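Long-range contacts in sister chromatid cohesion protein (PDB 5T8V), which probably helps to load the cohesin ring onto chromatin and is represented here by its C-terminal HEAT-repeat domain: residues 1280-1285 and 1380-1384; 1245-1249 and 1287-1293; 1182-1186 and 1232-1236. All coordinates share one frame; numbering follows the deposited sequence.

Contact 1: residues 1280-1285 and 1380-1384; sequences IENLAF and VRTYL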
loop_
_atom_site.group_PDB
_atom_site.type_symbol
_atom_site.label_atom_id
_atom_site.label_comp_id
_atom_site.label_asym_id
_atom_site.label_seq_id
_atom_site.Cartn_x
_atom_site.Cartn_y
_atom_site.Cartn_z
ATOM N N ILE A 1280 37.895 0.108 15.909
ATOM C CA ILE A 1280 37.508 -1.166 15.298
ATOM C C ILE A 1280 35.992 -1.323 15.294
ATOM O O ILE A 1280 35.414 -1.840 14.330
ATOM C CB ILE A 1280 38.197 -2.360 15.997
ATOM C CG1 ILE A 1280 37.725 -2.510 17.443
ATOM C CG2 ILE A 1280 39.711 -2.227 15.933
ATOM C CD1 ILE A 1280 36.667 -3.580 17.625
ATOM N N GLU A 1281 35.329 -0.861 16.359
ATOM C CA GLU A 1281 33.872 -0.850 16.360
ATOM C C GLU A 1281 33.327 -0.006 15.214
ATOM O O GLU A 1281 32.199 -0.232 14.759
ATOM C CB GLU A 1281 33.356 -0.338 17.703
ATOM C CG GLU A 1281 33.606 -1.287 18.862
ATOM C CD GLU A 1281 33.229 -0.685 20.204
ATOM O OE1 GLU A 1281 33.577 0.488 20.452
ATOM O OE2 GLU A 1281 32.581 -1.384 21.009
ATOM N N ASN A 1282 34.107 0.967 14.734
ATOM C CA ASN A 1282 33.727 1.688 13.523
ATOM C C ASN A 1282 33.903 0.814 12.288
ATOM O O ASN A 1282 33.086 0.866 11.362
ATOM C CB ASN A 1282 34.553 2.968 13.381
ATOM C CG ASN A 1282 34.054 4.092 14.267
ATOM O OD1 ASN A 1282 33.016 4.694 13.998
ATOM N ND2 ASN A 1282 34.802 4.393 15.321
ATOM N N LEU A 1283 34.966 0.006 12.254
ATOM C CA LEU A 1283 35.197 -0.856 11.099
ATOM C C LEU A 1283 34.085 -1.885 10.952
ATOM O O LEU A 1283 33.710 -2.247 9.832
ATOM C CB LEU A 1283 36.550 -1.555 11.222
ATOM C CG LEU A 1283 37.781 -0.647 11.243
ATOM C CD1 LEU A 1283 39.029 -1.456 11.564
ATOM C CD2 LEU A 1283 37.942 0.092 9.924
ATOM N N ALA A 1284 33.547 -2.369 12.074
ATOM C CA ALA A 1284 32.484 -3.369 12.015
ATOM C C ALA A 1284 31.354 -2.930 11.088
ATOM O O ALA A 1284 30.873 -3.713 10.262
ATOM C CB ALA A 1284 31.947 -3.643 13.420
ATOM N N PHE A 1285 30.923 -1.677 11.210
ATOM C CA PHE A 1285 29.810 -1.145 10.432
ATOM C C PHE A 1285 30.245 0.162 9.791
ATOM O O PHE A 1285 30.770 1.040 10.479
ATOM C CB PHE A 1285 28.584 -0.921 11.320
ATOM C CG PHE A 1285 28.569 -1.777 12.559
ATOM C CD1 PHE A 1285 28.000 -3.042 12.540
ATOM C CD2 PHE A 1285 29.131 -1.319 13.739
ATOM C CE1 PHE A 1285 27.990 -3.829 13.679
ATOM C CE2 PHE A 1285 29.123 -2.102 14.880
ATOM C CZ PHE A 1285 28.552 -3.358 14.849
ATOM N N VAL A 1380 36.234 -8.567 14.365
ATOM C CA VAL A 1380 35.611 -7.730 13.342
ATOM C C VAL A 1380 35.946 -8.255 11.952
ATOM O O VAL A 1380 35.121 -8.194 11.034
ATOM C CB VAL A 1380 36.047 -6.262 13.511
ATOM C CG1 VAL A 1380 35.517 -5.405 12.363
ATOM C CG2 VAL A 1380 35.556 -5.719 14.844
ATOM N N ARG A 1381 37.161 -8.777 11.775
ATOM C CA ARG A 1381 37.570 -9.300 10.477
ATOM C C ARG A 1381 36.649 -10.429 10.035
ATOM O O ARG A 1381 36.056 -10.377 8.952
ATOM C CB ARG A 1381 39.025 -9.771 10.544
ATOM C CG ARG A 1381 39.530 -10.461 9.285
ATOM C CD ARG A 1381 39.419 -11.977 9.390
ATOM N NE ARG A 1381 39.971 -12.655 8.221
ATOM C CZ ARG A 1381 39.834 -13.955 7.978
ATOM N NH1 ARG A 1381 39.158 -14.726 8.820
ATOM N NH2 ARG A 1381 40.369 -14.485 6.888
ATOM N N THR A 1382 36.513 -11.462 10.867
ATOM C CA THR A 1382 35.603 -12.555 10.543
ATOM C C THR A 1382 34.186 -12.039 10.338
ATOM O O THR A 1382 33.485 -12.473 9.413
ATOM C CB THR A 1382 35.629 -13.612 11.649
ATOM O OG1 THR A 1382 35.188 -13.028 12.881
ATOM C CG2 THR A 1382 37.032 -14.175 11.826
ATOM N N TYR A 1383 33.748 -11.105 11.186
ATOM C CA TYR A 1383 32.407 -10.551 11.039
ATOM C C TYR A 1383 32.214 -9.929 9.661
ATOM O O TYR A 1383 31.128 -10.019 9.080
ATOM C CB TYR A 1383 32.139 -9.517 12.130
ATOM C CG TYR A 1383 30.858 -8.744 11.917
ATOM C CD1 TYR A 1383 29.621 -9.334 12.143
ATOM C CD2 TYR A 1383 30.885 -7.425 11.485
ATOM C CE1 TYR A 1383 28.447 -8.631 11.946
ATOM C CE2 TYR A 1383 29.717 -6.713 11.287
ATOM C CZ TYR A 1383 28.500 -7.321 11.519
ATOM O OH TYR A 1383 27.333 -6.617 11.321
ATOM N N LEU A 1384 33.254 -9.288 9.123
ATOM C CA LEU A 1384 33.152 -8.706 7.789
ATOM C C LEU A 1384 33.199 -9.784 6.714
ATOM O O LEU A 1384 32.434 -9.735 5.743
ATOM C CB LEU A 1384 34.273 -7.689 7.568
ATOM C CG LEU A 1384 34.289 -6.432 8.444
ATOM C CD1 LEU A 1384 35.398 -5.494 7.989
ATOM C CD2 LEU A 1384 32.946 -5.715 8.434
#
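The carbonyl oxygen of A1284 is met by two side chains of residues 1380-1384: CE2 of Y1383 lies 3.4 Å from A1284 O, which sits at the edge of the tyrosine ring and near its plane, and L1384 brings CD2 against the same oxygen. L1384 CD2 also comes to 3.8 Å from L1283 O, whose hydrogen bond is made elsewhere, with the hydroxyl of Y1288. V1380 faces the backbone of A1284 and the side chain of I1280. With CG1 anti to the backbone N (chi1 174°), one methyl of this valine turns to the first of these, CG1 standing 3.6 Å from A1284 N, an amide already bonded to I1280 O. The other methyl, V1380 CG2, lies 3.7 Å from CD1 of I1280. At the far end, the F1285 and Y1383 rings meet obliquely with planes at 69°; Y1383 OH is 3.7 Å from F1285 CE1, near the plane of the phenylalanine. One face of F1285 is covered by the methyl of A1284, and the ring also stacks with F1226. The two short helical segments run almost parallel (7°), a buried junction in this HEAT-repeat protein, flanked by helices 1291-1319 and 1422-1431. No hydrogen bond or salt bridge links the two segments, which implies that their pairing rests on van der Waals fit of methyl groups and rings against one another and against main-chain atoms.

Contact 2: residues 1245-1249 and 1287-1293; sequences RVKFL and EYVTVGE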
loop_
_atom_site.group_PDB
_atom_site.type_symbol
_atom_site.label_atom_id
_atom_site.label_comp_id
_atom_site.label_asym_id
_atom_site.label_seq_id
_atom_site.Cartn_x
_atom_site.Cartn_y
_atom_site.Cartn_z
ATOM N N ARG A 1245 39.823 7.057 -0.403
ATOM C CA ARG A 1245 39.029 6.511 0.690
ATOM C C ARG A 1245 39.667 5.240 1.241
ATOM O O ARG A 1245 39.807 5.081 2.459
ATOM C CB ARG A 1245 37.601 6.248 0.206
ATOM C CG ARG A 1245 36.741 5.442 1.161
ATOM C CD ARG A 1245 35.261 5.653 0.868
ATOM N NE ARG A 1245 34.423 4.611 1.457
ATOM C CZ ARG A 1245 33.097 4.671 1.543
ATOM N NH1 ARG A 1245 32.441 5.730 1.088
ATOM N NH2 ARG A 1245 32.424 3.671 2.095
ATOM N N VAL A 1246 40.078 4.330 0.351
ATOM C CA VAL A 1246 40.740 3.096 0.777
ATOM C C VAL A 1246 41.812 3.405 1.812
ATOM O O VAL A 1246 41.790 2.889 2.937
ATOM C CB VAL A 1246 41.340 2.357 -0.434
ATOM C CG1 VAL A 1246 42.241 1.202 0.019
ATOM C CG2 VAL A 1246 40.239 1.834 -1.336
ATOM N N LYS A 1247 42.769 4.260 1.445
ATOM C CA LYS A 1247 43.887 4.535 2.339
ATOM C C LYS A 1247 43.399 4.991 3.706
ATOM O O LYS A 1247 43.960 4.596 4.735
ATOM C CB LYS A 1247 44.815 5.583 1.722
ATOM C CG LYS A 1247 46.109 5.804 2.503
ATOM C CD LYS A 1247 46.936 4.524 2.607
ATOM C CE LYS A 1247 48.255 4.759 3.321
ATOM N NZ LYS A 1247 48.057 5.172 4.740
ATOM N N PHE A 1248 42.348 5.813 3.741
ATOM C CA PHE A 1248 41.793 6.234 5.022
ATOM C C PHE A 1248 41.506 5.021 5.897
ATOM O O PHE A 1248 42.004 4.914 7.024
ATOM C CB PHE A 1248 40.526 7.064 4.811
ATOM C CG PHE A 1248 39.798 7.385 6.083
ATOM C CD1 PHE A 1248 40.307 8.316 6.972
ATOM C CD2 PHE A 1248 38.604 6.754 6.391
ATOM C CE1 PHE A 1248 39.641 8.611 8.146
ATOM C CE2 PHE A 1248 37.931 7.046 7.563
ATOM C CZ PHE A 1248 38.451 7.975 8.442
ATOM N N LEU A 1249 40.714 4.081 5.376
ATOM C CA LEU A 1249 40.494 2.824 6.081
ATOM C C LEU A 1249 41.819 2.214 6.516
ATOM O O LEU A 1249 42.015 1.895 7.694
ATOM C CB LEU A 1249 39.718 1.850 5.190
ATOM C CG LEU A 1249 38.303 2.267 4.786
ATOM C CD1 LEU A 1249 37.704 1.242 3.837
ATOM C CD2 LEU A 1249 37.415 2.444 6.012
ATOM N N GLU A 1287 28.922 0.816 6.021
ATOM C CA GLU A 1287 28.243 0.941 4.733
ATOM C C GLU A 1287 29.260 1.172 3.613
ATOM O O GLU A 1287 29.256 2.195 2.925
ATOM C CB GLU A 1287 27.195 2.062 4.767
ATOM C CG GLU A 1287 25.862 1.669 5.384
ATOM C CD GLU A 1287 25.102 0.660 4.543
ATOM O OE1 GLU A 1287 25.511 -0.520 4.504
ATOM O OE2 GLU A 1287 24.097 1.050 3.911
ATOM N N TYR A 1288 30.146 0.193 3.449
ATOM C CA TYR A 1288 31.143 0.254 2.389
ATOM C C TYR A 1288 30.457 0.237 1.027
ATOM O O TYR A 1288 29.411 -0.390 0.841
ATOM C CB TYR A 1288 32.119 -0.918 2.511
ATOM C CG TYR A 1288 32.797 -1.008 3.861
ATOM C CD1 TYR A 1288 33.987 -0.337 4.109
ATOM C CD2 TYR A 1288 32.246 -1.764 4.888
ATOM C CE1 TYR A 1288 34.609 -0.416 5.341
ATOM C CE2 TYR A 1288 32.860 -1.849 6.123
ATOM C CZ TYR A 1288 34.042 -1.175 6.344
ATOM O OH TYR A 1288 34.656 -1.256 7.574
ATOM N N VAL A 1289 31.060 0.937 0.065
ATOM C CA VAL A 1289 30.460 1.122 -1.253
ATOM C C VAL A 1289 31.167 0.321 -2.336
ATOM O O VAL A 1289 30.722 0.338 -3.492
ATOM C CB VAL A 1289 30.403 2.616 -1.632
ATOM C CG1 VAL A 1289 31.785 3.157 -1.999
ATOM C CG2 VAL A 1289 29.390 2.859 -2.753
ATOM N N THR A 1290 32.245 -0.390 -2.005
ATOM C CA THR A 1290 32.893 -1.289 -2.951
ATOM C C THR A 1290 33.434 -2.488 -2.189
ATOM O O THR A 1290 33.731 -2.400 -0.995
ATOM C CB THR A 1290 34.039 -0.613 -3.719
ATOM O OG1 THR A 1290 35.037 -0.160 -2.797
ATOM C CG2 THR A 1290 33.532 0.565 -4.537
ATOM N N VAL A 1291 33.557 -3.617 -2.891
ATOM C CA VAL A 1291 34.203 -4.781 -2.295
ATOM C C VAL A 1291 35.720 -4.636 -2.295
ATOM O O VAL A 1291 36.403 -5.355 -1.558
ATOM C CB VAL A 1291 33.806 -6.085 -3.010
ATOM C CG1 VAL A 1291 32.300 -6.294 -2.937
ATOM C CG2 VAL A 1291 34.282 -6.080 -4.450
ATOM N N GLY A 1292 36.265 -3.727 -3.106
ATOM C CA GLY A 1292 37.700 -3.493 -3.081
ATOM C C GLY A 1292 38.141 -2.742 -1.839
ATOM O O GLY A 1292 39.211 -3.013 -1.286
ATOM N N GLU A 1293 37.326 -1.786 -1.386
ATOM C CA GLU A 1293 37.630 -1.071 -0.150
ATOM C C GLU A 1293 37.673 -2.028 1.035
ATOM O O GLU A 1293 38.652 -2.063 1.786
ATOM C CB GLU A 1293 36.594 0.027 0.093
ATOM C CG GLU A 1293 36.771 1.265 -0.770
ATOM C CD GLU A 1293 35.691 2.299 -0.526
ATOM O OE1 GLU A 1293 34.890 2.108 0.413
ATOM O OE2 GLU A 1293 35.646 3.301 -1.271
#
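An extended side chain on each partner brings R1245 and E1293 together: the arginine sets CG anti to its own N (chi1 169°) and stays outstretched to NE, while the glutamate, with CG beside its N (chi1 -76°), is drawn out beyond CG. The contact joins helix 1243-1254 of the HEAT-repeat solenoid to the N-capped start of helix 1291-1319. The two side chains cross at about a right angle, and R1245 NE forms a salt bridge with E1293 OE1 at 2.8 Å, the second oxygen, OE2, lying by R1245 CD. Guanidinium and carboxylate planes are tilted by 35°. V1289 puts CG1 over one face of the guanidinium, offset toward its rim, and E1287 O lies in the plane at its edge, 3.6 Å from R1245 NH2. A leucine in place of R1245 would probably leave the E1293 carboxylate without this cationic mate and V1289 CG1 without the flat group it covers. E1293 serves twice, since its backbone N also donates to OG1 of T1290, the N-cap residue, at 3.1 Å. Nearer the backbone, E1293 CG meets V1246 CG2 at 3.6 Å. Y1288 sends its hydroxyl to L1283 O, outside this pair of segments, and offers a ring edge to the leucine one turn beyond R1245: L1249 CD1 lies near the ring plane, 3.8 Å from Y1288 CE1.

Contact 3: residues 1182-1186 and 1232-1236; sequences FLEHK and LFMEV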
loop_
_atom_site.group_PDB
_atom_site.type_symbol
_atom_site.label_atom_id
_atom_site.label_comp_id
_atom_site.label_asym_id
_atom_site.label_seq_id
_atom_site.Cartn_x
_atom_site.Cartn_y
_atom_site.Cartn_z
ATOM N N PHE A 1182 29.063 19.630 10.192
ATOM C CA PHE A 1182 29.134 18.729 9.047
ATOM C C PHE A 1182 29.113 19.505 7.737
ATOM O O PHE A 1182 29.777 19.118 6.768
ATOM C CB PHE A 1182 27.982 17.725 9.098
ATOM C CG PHE A 1182 27.858 16.881 7.863
ATOM C CD1 PHE A 1182 28.753 15.851 7.618
ATOM C CD2 PHE A 1182 26.846 17.112 6.947
ATOM C CE1 PHE A 1182 28.640 15.072 6.481
ATOM C CE2 PHE A 1182 26.729 16.336 5.809
ATOM C CZ PHE A 1182 27.627 15.316 5.576
ATOM N N LEU A 1183 28.352 20.601 7.683
ATOM C CA LEU A 1183 28.368 21.449 6.497
ATOM C C LEU A 1183 29.740 22.076 6.292
ATOM O O LEU A 1183 30.236 22.151 5.160
ATOM C CB LEU A 1183 27.299 22.536 6.611
ATOM C CG LEU A 1183 25.846 22.094 6.442
ATOM C CD1 LEU A 1183 24.905 23.220 6.844
ATOM C CD2 LEU A 1183 25.580 21.661 5.008
ATOM N N GLU A 1184 30.373 22.531 7.375
ATOM C CA GLU A 1184 31.680 23.165 7.242
ATOM C C GLU A 1184 32.755 22.151 6.877
ATOM O O GLU A 1184 33.676 22.464 6.115
ATOM C CB GLU A 1184 32.042 23.894 8.534
ATOM C CG GLU A 1184 31.066 24.998 8.901
ATOM C CD GLU A 1184 30.863 25.992 7.774
ATOM O OE1 GLU A 1184 31.810 26.201 6.983
ATOM O OE2 GLU A 1184 29.753 26.556 7.674
ATOM N N HIS A 1185 32.663 20.932 7.410
ATOM C CA HIS A 1185 33.613 19.894 7.032
ATOM C C HIS A 1185 33.415 19.474 5.581
ATOM O O HIS A 1185 34.390 19.250 4.853
ATOM C CB HIS A 1185 33.474 18.696 7.972
ATOM C CG HIS A 1185 34.167 17.460 7.490
ATOM N ND1 HIS A 1185 35.315 17.495 6.727
ATOM C CD2 HIS A 1185 33.878 16.149 7.671
ATOM C CE1 HIS A 1185 35.698 16.262 6.453
ATOM N NE2 HIS A 1185 34.843 15.425 7.014
ATOM N N LYS A 1186 32.159 19.374 5.139
ATOM C CA LYS A 1186 31.883 18.973 3.763
ATOM C C LYS A 1186 32.369 20.026 2.774
ATOM O O LYS A 1186 33.050 19.703 1.795
ATOM C CB LYS A 1186 30.386 18.713 3.589
ATOM C CG LYS A 1186 29.945 18.542 2.142
ATOM C CD LYS A 1186 28.526 18.002 2.036
ATOM C CE LYS A 1186 27.533 18.858 2.815
ATOM N NZ LYS A 1186 26.120 18.531 2.477
ATOM N N LEU A 1232 29.755 10.080 9.352
ATOM C CA LEU A 1232 29.810 11.366 8.665
ATOM C C LEU A 1232 31.132 11.516 7.926
ATOM O O LEU A 1232 31.158 11.821 6.728
ATOM C CB LEU A 1232 29.626 12.518 9.659
ATOM C CG LEU A 1232 28.293 12.682 10.397
ATOM C CD1 LEU A 1232 27.108 12.322 9.507
ATOM C CD2 LEU A 1232 28.282 11.880 11.696
ATOM N N PHE A 1233 32.243 11.289 8.631
ATOM C CA PHE A 1233 33.564 11.386 8.023
ATOM C C PHE A 1233 33.602 10.651 6.689
ATOM O O PHE A 1233 33.792 11.258 5.629
ATOM C CB PHE A 1233 34.612 10.822 8.990
ATOM C CG PHE A 1233 36.018 11.296 8.728
ATOM C CD1 PHE A 1233 36.386 11.826 7.500
ATOM C CD2 PHE A 1233 36.977 11.206 9.722
ATOM C CE1 PHE A 1233 37.679 12.255 7.274
ATOM C CE2 PHE A 1233 38.273 11.635 9.501
ATOM C CZ PHE A 1233 38.623 12.159 8.275
ATOM N N MET A 1234 33.400 9.332 6.724
ATOM C CA MET A 1234 33.453 8.552 5.494
ATOM C C MET A 1234 32.423 9.029 4.482
ATOM O O MET A 1234 32.677 8.978 3.272
ATOM C CB MET A 1234 33.251 7.072 5.804
ATOM C CG MET A 1234 34.459 6.427 6.465
ATOM S SD MET A 1234 34.538 4.644 6.224
ATOM C CE MET A 1234 34.808 4.543 4.460
ATOM N N GLU A 1235 31.262 9.502 4.945
ATOM C CA GLU A 1235 30.279 10.030 4.007
ATOM C C GLU A 1235 30.869 11.183 3.208
ATOM O O GLU A 1235 30.690 11.261 1.987
ATOM C CB GLU A 1235 29.018 10.474 4.747
ATOM C CG GLU A 1235 27.859 10.810 3.820
ATOM C CD GLU A 1235 26.529 10.890 4.544
ATOM O OE1 GLU A 1235 26.214 11.963 5.099
ATOM O OE2 GLU A 1235 25.802 9.873 4.564
ATOM N N VAL A 1236 31.601 12.077 3.877
ATOM C CA VAL A 1236 32.273 13.163 3.170
ATOM C C VAL A 1236 33.309 12.605 2.207
ATOM O O VAL A 1236 33.530 13.165 1.126
ATOM C CB VAL A 1236 32.901 14.143 4.181
ATOM C CG1 VAL A 1236 33.695 15.231 3.462
ATOM C CG2 VAL A 1236 31.817 14.765 5.048
#
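L1232 meets F1182 through its CB, which lies 4.0 Å from F1182 CD1. F1233 follows with its CB directed away from helix 1175-1191, yet its ring swings back so that its face receives the edge of H1185 in an offset edge-to-face pair, planes at 83° and centroids 5.6 Å apart. Here H1185 NE2 is 3.9 Å from F1233 CD1. The same phenylalanine touches A1203 and I1207 of helix 1200-1213, and M1234 packs on helix 1243-1254. Helix 1231-1240 is thus a layer between its neighbours, as in the stacked helices of a HEAT-repeat solenoid, and it crosses helix 1175-1191 at -34° where the segments meet. E1235, extended beyond CG, crosses F1182 at about a right angle, OE1 coming to 3.7 Å from F1182 CZ. V1236 then divides its methyls between two rings. Because CG1 is anti to the backbone N (chi1 176°), it lies over one face of the H1185 imidazole in a CH-pi contact, 4.0 Å from the ring centroid, whereas V1236 CG2 is 3.5 Å from F1182 CE1. Beside this valine the backbone of K1186 closes in, its CA 4.2 Å from V1236 CG1.

Overall arrangement
All three contacts lie on the same side of the chain's centre. Each joins helices that are not neighbours in the chain, and no two share a helix, although helices 1231-1240, 1243-1254, 1271-1284 and 1291-1319 follow one another. Contact 1 is the buried one and has no hydrogen bond or salt bridge across it; contacts 2 and 3 are only partly buried, contact 2 with exposed residues and a salt bridge, contact 3 relying on aromatic rings. Contacts 1 and 2, centres 13 Å apart, alternate along the chain and touch through the Y1288 hydroxyl. Contact 3 reaches contact 2 through packing of F1233 and M1234 on F1248 and L1249, but does not touch contact 1.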